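PDB 7L6P: dihydropteroate synthase, which probably catalyses the condensation of para-aminobenzoate with 6-hydroxymethyl-7,8-dihydropterin diphosphate to form 7,8-dihydropteroate, a folate precursor. Local coordinates for residues I106-F111 with G125-I130; Y131-E136 with V147-M152. All coordinates share one frame; numbering follows the deposited sequence.

In the fold
Both contacts belong to the closed eight-stranded TIM barrel. Contact 1 pairs its third and fourth strands, 106-109 and 126-129; contact 2 begins where contact 1 ends along the chain and packs the loop after strand 126-129 against strand 149-152, the fifth. Their centres are about 8 Å apart, and Ile127 is the seam: its O lies 2.9 Å from Val150 N and its N lies 3.0 Å from Pro148 O, both probable hydrogen bonds. The active-site imidazole, probably a solvent component, touches Asp109, Asn128 and Ile130 in contact 1, and the Met152 side chain of contact 2 comes within about 4 Å of it at the nearest atoms.

Contact 1: I106-F111 with G125-I130. With IMD (imidazole), chain C.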
# COMPACT_ATOMS: atom_id res chain seq x y z
N ILE A 106 -20.28 4.05 -16.61
CA ILE A 106 -21.06 3.14 -15.78
C ILE A 106 -20.93 1.74 -16.37
O ILE A 106 -21.38 1.48 -17.50
CB ILE A 106 -22.54 3.56 -15.72
CG1 ILE A 106 -22.64 5.02 -15.26
CG2 ILE A 106 -23.32 2.60 -14.82
CD1 ILE A 106 -22.04 5.29 -13.91
N SER A 107 -20.32 0.83 -15.62
CA SER A 107 -20.15 -0.53 -16.07
C SER A 107 -21.22 -1.43 -15.47
O SER A 107 -21.62 -1.25 -14.31
CB SER A 107 -18.77 -1.08 -15.70
OG SER A 107 -18.76 -2.48 -15.90
N ILE A 108 -21.67 -2.40 -16.26
CA ILE A 108 -22.61 -3.41 -15.79
C ILE A 108 -21.85 -4.69 -15.49
O ILE A 108 -21.13 -5.22 -16.36
CB ILE A 108 -23.74 -3.66 -16.80
CG1 ILE A 108 -24.63 -4.79 -16.28
CG2 ILE A 108 -23.20 -3.99 -18.17
CD1 ILE A 108 -25.29 -4.47 -14.96
N ASP A 109 -22.01 -5.18 -14.27
CA ASP A 109 -21.36 -6.39 -13.77
C ASP A 109 -22.35 -7.54 -13.97
O ASP A 109 -23.23 -7.78 -13.14
CB ASP A 109 -20.97 -6.16 -12.31
CG ASP A 109 -20.28 -7.35 -11.68
OD1 ASP A 109 -19.98 -8.33 -12.38
OD2 ASP A 109 -20.02 -7.29 -10.45
N THR A 110 -22.23 -8.23 -15.10
CA THR A 110 -23.16 -9.30 -15.44
C THR A 110 -22.48 -10.30 -16.37
O THR A 110 -21.48 -10.00 -17.02
CB THR A 110 -24.42 -8.75 -16.12
OG1 THR A 110 -25.42 -9.77 -16.15
CG2 THR A 110 -24.12 -8.35 -17.54
N PHE A 111 -23.04 -11.51 -16.40
CA PHE A 111 -22.65 -12.52 -17.37
C PHE A 111 -23.77 -12.85 -18.34
O PHE A 111 -23.57 -13.67 -19.24
CB PHE A 111 -22.16 -13.80 -16.67
CG PHE A 111 -23.22 -14.49 -15.82
CD1 PHE A 111 -24.07 -15.43 -16.37
CD2 PHE A 111 -23.33 -14.20 -14.46
CE1 PHE A 111 -25.04 -16.08 -15.59
CE2 PHE A 111 -24.30 -14.84 -13.67
CZ PHE A 111 -25.15 -15.77 -14.24
N GLY A 125 -21.80 1.97 -20.13
CA GLY A 125 -20.79 2.14 -21.15
C GLY A 125 -19.65 1.14 -21.07
O GLY A 125 -18.55 1.39 -21.58
N MET A 126 -19.89 0.02 -20.40
CA MET A 126 -18.91 -1.03 -20.21
C MET A 126 -19.62 -2.27 -19.68
O MET A 126 -20.65 -2.16 -19.01
CB MET A 126 -17.79 -0.59 -19.26
CG MET A 126 -16.83 -1.72 -18.90
SD MET A 126 -15.43 -1.23 -17.90
CE MET A 126 -14.51 -0.25 -19.08
N ILE A 127 -19.11 -3.44 -20.05
CA ILE A 127 -19.57 -4.73 -19.55
C ILE A 127 -18.40 -5.39 -18.83
O ILE A 127 -17.31 -5.52 -19.39
CB ILE A 127 -20.09 -5.63 -20.68
CG1 ILE A 127 -21.37 -5.03 -21.27
CG2 ILE A 127 -20.34 -7.05 -20.17
CD1 ILE A 127 -21.82 -5.67 -22.55
N ASN A 128 -18.64 -5.83 -17.60
CA ASN A 128 -17.64 -6.51 -16.79
C ASN A 128 -18.14 -7.93 -16.55
O ASN A 128 -19.10 -8.13 -15.80
CB ASN A 128 -17.42 -5.76 -15.47
CG ASN A 128 -16.19 -6.22 -14.71
OD1 ASN A 128 -15.29 -6.85 -15.28
ND2 ASN A 128 -16.15 -5.93 -13.41
N ASP A 129 -17.53 -8.92 -17.21
CA ASP A 129 -18.10 -10.27 -17.27
C ASP A 129 -17.20 -11.28 -16.56
O ASP A 129 -16.11 -11.60 -17.05
CB ASP A 129 -18.33 -10.70 -18.72
CG ASP A 129 -18.94 -12.10 -18.83
OD1 ASP A 129 -19.33 -12.72 -17.81
OD2 ASP A 129 -19.02 -12.59 -19.97
N ILE A 130 -17.68 -11.83 -15.43
CA ILE A 130 -16.92 -12.86 -14.72
C ILE A 130 -16.74 -14.13 -15.57
O ILE A 130 -15.81 -14.90 -15.33
CB ILE A 130 -17.58 -13.22 -13.38
CG1 ILE A 130 -18.98 -13.81 -13.59
CG2 ILE A 130 -17.66 -12.03 -12.44
CD1 ILE A 130 -19.50 -14.55 -12.34
N1 IMD C . -17.23 -8.92 -10.70
C2 IMD C . -17.07 -8.77 -12.04
N3 IMD C . -15.79 -9.08 -12.37
C4 IMD C . -15.14 -9.40 -11.22
C5 IMD C . -16.05 -9.31 -10.17
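Phe111 and Ile130 meet obliquely, Phe111 CD2 lying 4.4 Å from Ile130 CD1, while the other branch of Ile130 turns to a second flat group, the bound imidazole. Ile130 CG2, 3.3 Å from imidazole C2, lies over one ring face; Asn128 ND2 stands on the opposite side of the plane, beyond the C2–N3 rim. The Asp109 carboxylate lies at the N1–C2 edge, near the ring plane, OD1 3.0 Å from imidazole C2, carried there by CG anti to the backbone N (chi1 -180°). Imidazole N1 gives Asp109 OD2 a weak, bent hydrogen bond (3.2 Å, 135°). The frame is a beta-alpha-beta crossover of the TIM barrel: parallel strands 106-109 and 126-129, joined by helix 113-121. Met126 O accepts from Ile108 N, and Ile108 O receives Asn128 N at 2.8 Å in a nearly straight bond. This ladder sets Asp109 beside Asn128, both directed to the pocket side. Arg269 forms a salt bridge with Asp109 OD2, and Asp69 accepts from Asn128 ND2, so the groups around the imidazole are tied to other strands, 267-270 and 67-71, consistent with a polar pterin pocket. On the other face, Ile108 and Ile127 run side by side, Ile108 CG2 to Ile127 CG1 3.7 Å, toward the surrounding helices. One residue beyond strand 106-109 pairing continues in a longer, bent bond, Thr110 N to Asn128 O, 3.2 Å and 139°.

Contact 2: Y131-E136 with V147-M152; sequences YGLRQE and VPVVLM
Leu133 reaches Val149 and Leu151 through an extended side chain: CG stands anti to its own carbonyl carbon (chi1 -58°), and the chain continues with CD1 fully anti to CA (chi2 179°). The backbone prepares this, since Gly132 and Leu133 both have positive phi and form the central pair of a type I' turn running from Tyr131 to Arg134. Leu133 CD1 touches Leu151 CD2 at 3.7 Å, whereas Leu133 CD2 lies 3.9 Å from Val149 CG1. Leu133 thus straddles two side chains of strand 149-152, crossing each obliquely. Nearby, Gly132 comes close to the strand with its backbone, CA to Met152 O 3.8 Å.

The turn is stabilised internally. Tyr131 O takes Arg134 N at 3.2 Å, closing the turn, and also Arg134 NE at 3.0 Å in a nearly straight bond (171°); the two donors arrive from opposite faces of the carbonyl plane. NE delivers its hydrogen within the guanidinium plane, while Tyr131 CE1 lies 3.3 Å above one guanidinium face, offset toward the rim. Arg134 CB in turn sits 3.8 Å above the centre of the Tyr131 ring, so the Arg134 side chain folds back over that ring, across the turn. Asp129, at the end of strand 126-129, accepts from the N of Tyr131 and of Leu133, and Arg181 of helix 170-188 donates to Gly132 O.

In this barrel the loop leading from strand 126-129 to helix 138-145 is held by polar bonds within the turn and to Asp129, Arg181 and, through Arg134 NH2, Met154 O, whereas its side-chain contact with strand 149-152 is aliphatic, beside a backbone approach of Gly132 to Met152 O. With Leu133, Val149 and Leu151 all buried and apolar, this contact probably owes its stability to dispersion and exclusion of water.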
# COMPACT_ATOMS: atom_id res chain seq x y z
N TYR A 131 -17.65 -14.38 -16.52
CA TYR A 131 -17.67 -15.63 -17.28
C TYR A 131 -16.92 -15.54 -18.61
O TYR A 131 -16.90 -16.53 -19.36
CB TYR A 131 -19.11 -16.08 -17.56
CG TYR A 131 -19.28 -17.58 -17.70
CD1 TYR A 131 -18.31 -18.46 -17.22
CD2 TYR A 131 -20.40 -18.13 -18.34
CE1 TYR A 131 -18.46 -19.85 -17.34
CE2 TYR A 131 -20.55 -19.52 -18.49
CZ TYR A 131 -19.57 -20.37 -17.98
OH TYR A 131 -19.71 -21.74 -18.10
N GLY A 132 -16.39 -14.37 -18.95
CA GLY A 132 -15.63 -14.24 -20.19
C GLY A 132 -16.45 -14.41 -21.44
O GLY A 132 -15.98 -15.03 -22.40
N LEU A 133 -17.67 -13.86 -21.46
CA LEU A 133 -18.59 -14.00 -22.59
C LEU A 133 -18.87 -15.46 -22.93
O LEU A 133 -19.20 -15.77 -24.07
CB LEU A 133 -18.07 -13.25 -23.83
CG LEU A 133 -17.82 -11.74 -23.69
CD1 LEU A 133 -17.29 -11.12 -24.97
CD2 LEU A 133 -19.07 -11.00 -23.23
N ARG A 134 -18.71 -16.39 -21.99
CA ARG A 134 -18.99 -17.79 -22.28
C ARG A 134 -20.44 -18.17 -22.07
O ARG A 134 -20.83 -19.28 -22.43
CB ARG A 134 -18.12 -18.71 -21.41
CG ARG A 134 -16.73 -18.95 -21.96
CD ARG A 134 -15.98 -19.88 -21.04
NE ARG A 134 -15.77 -19.31 -19.71
CZ ARG A 134 -15.24 -19.98 -18.69
NH1 ARG A 134 -14.89 -21.25 -18.81
NH2 ARG A 134 -15.05 -19.36 -17.52
N GLN A 135 -21.26 -17.31 -21.47
CA GLN A 135 -22.66 -17.64 -21.33
C GLN A 135 -23.31 -17.66 -22.70
O GLN A 135 -22.93 -16.89 -23.58
CB GLN A 135 -23.36 -16.64 -20.41
CG GLN A 135 -24.76 -17.04 -19.95
CD GLN A 135 -24.76 -18.33 -19.16
OE1 GLN A 135 -24.01 -18.48 -18.20
NE2 GLN A 135 -25.58 -19.28 -19.58
N GLU A 136 -24.29 -18.54 -22.89
CA GLU A 136 -24.91 -18.72 -24.20
C GLU A 136 -25.46 -17.39 -24.70
O GLU A 136 -26.24 -16.74 -24.00
CB GLU A 136 -26.03 -19.77 -24.08
CG GLU A 136 -26.69 -20.15 -25.37
CD GLU A 136 -25.74 -20.88 -26.31
OE1 GLU A 136 -24.89 -21.65 -25.80
OE2 GLU A 136 -25.84 -20.67 -27.54
N VAL A 147 -19.67 -1.50 -26.57
CA VAL A 147 -18.96 -0.94 -25.43
C VAL A 147 -17.79 -1.84 -25.05
O VAL A 147 -17.82 -3.05 -25.33
CB VAL A 147 -19.91 -0.72 -24.25
CG1 VAL A 147 -21.07 0.14 -24.68
CG2 VAL A 147 -20.42 -2.07 -23.73
N PRO A 148 -16.75 -1.31 -24.40
CA PRO A 148 -15.65 -2.18 -23.95
C PRO A 148 -16.13 -3.28 -23.02
O PRO A 148 -17.12 -3.13 -22.29
CB PRO A 148 -14.71 -1.20 -23.23
CG PRO A 148 -14.97 0.12 -23.92
CD PRO A 148 -16.45 0.12 -24.23
N VAL A 149 -15.46 -4.42 -23.08
CA VAL A 149 -15.86 -5.61 -22.33
C VAL A 149 -14.63 -6.19 -21.64
O VAL A 149 -13.57 -6.33 -22.26
CB VAL A 149 -16.53 -6.68 -23.22
CG1 VAL A 149 -16.84 -7.93 -22.39
CG2 VAL A 149 -17.80 -6.15 -23.89
N VAL A 150 -14.76 -6.51 -20.37
CA VAL A 150 -13.69 -7.13 -19.60
C VAL A 150 -13.83 -8.65 -19.67
O VAL A 150 -14.84 -9.20 -19.22
CB VAL A 150 -13.73 -6.65 -18.14
CG1 VAL A 150 -12.60 -7.26 -17.38
CG2 VAL A 150 -13.65 -5.15 -18.09
N LEU A 151 -12.83 -9.32 -20.21
CA LEU A 151 -12.81 -10.77 -20.24
C LEU A 151 -12.10 -11.25 -18.98
O LEU A 151 -10.87 -11.14 -18.86
CB LEU A 151 -12.13 -11.30 -21.49
CG LEU A 151 -12.71 -10.75 -22.81
CD1 LEU A 151 -11.97 -11.33 -24.02
CD2 LEU A 151 -14.21 -10.99 -22.91
N MET A 152 -12.86 -11.79 -18.04
CA MET A 152 -12.28 -12.34 -16.83
C MET A 152 -12.03 -13.83 -16.99
O MET A 152 -12.71 -14.51 -17.77
CB MET A 152 -13.20 -12.10 -15.63
CG MET A 152 -12.45 -12.15 -14.32
SD MET A 152 -13.51 -12.03 -12.87
CE MET A 152 -14.06 -13.73 -12.75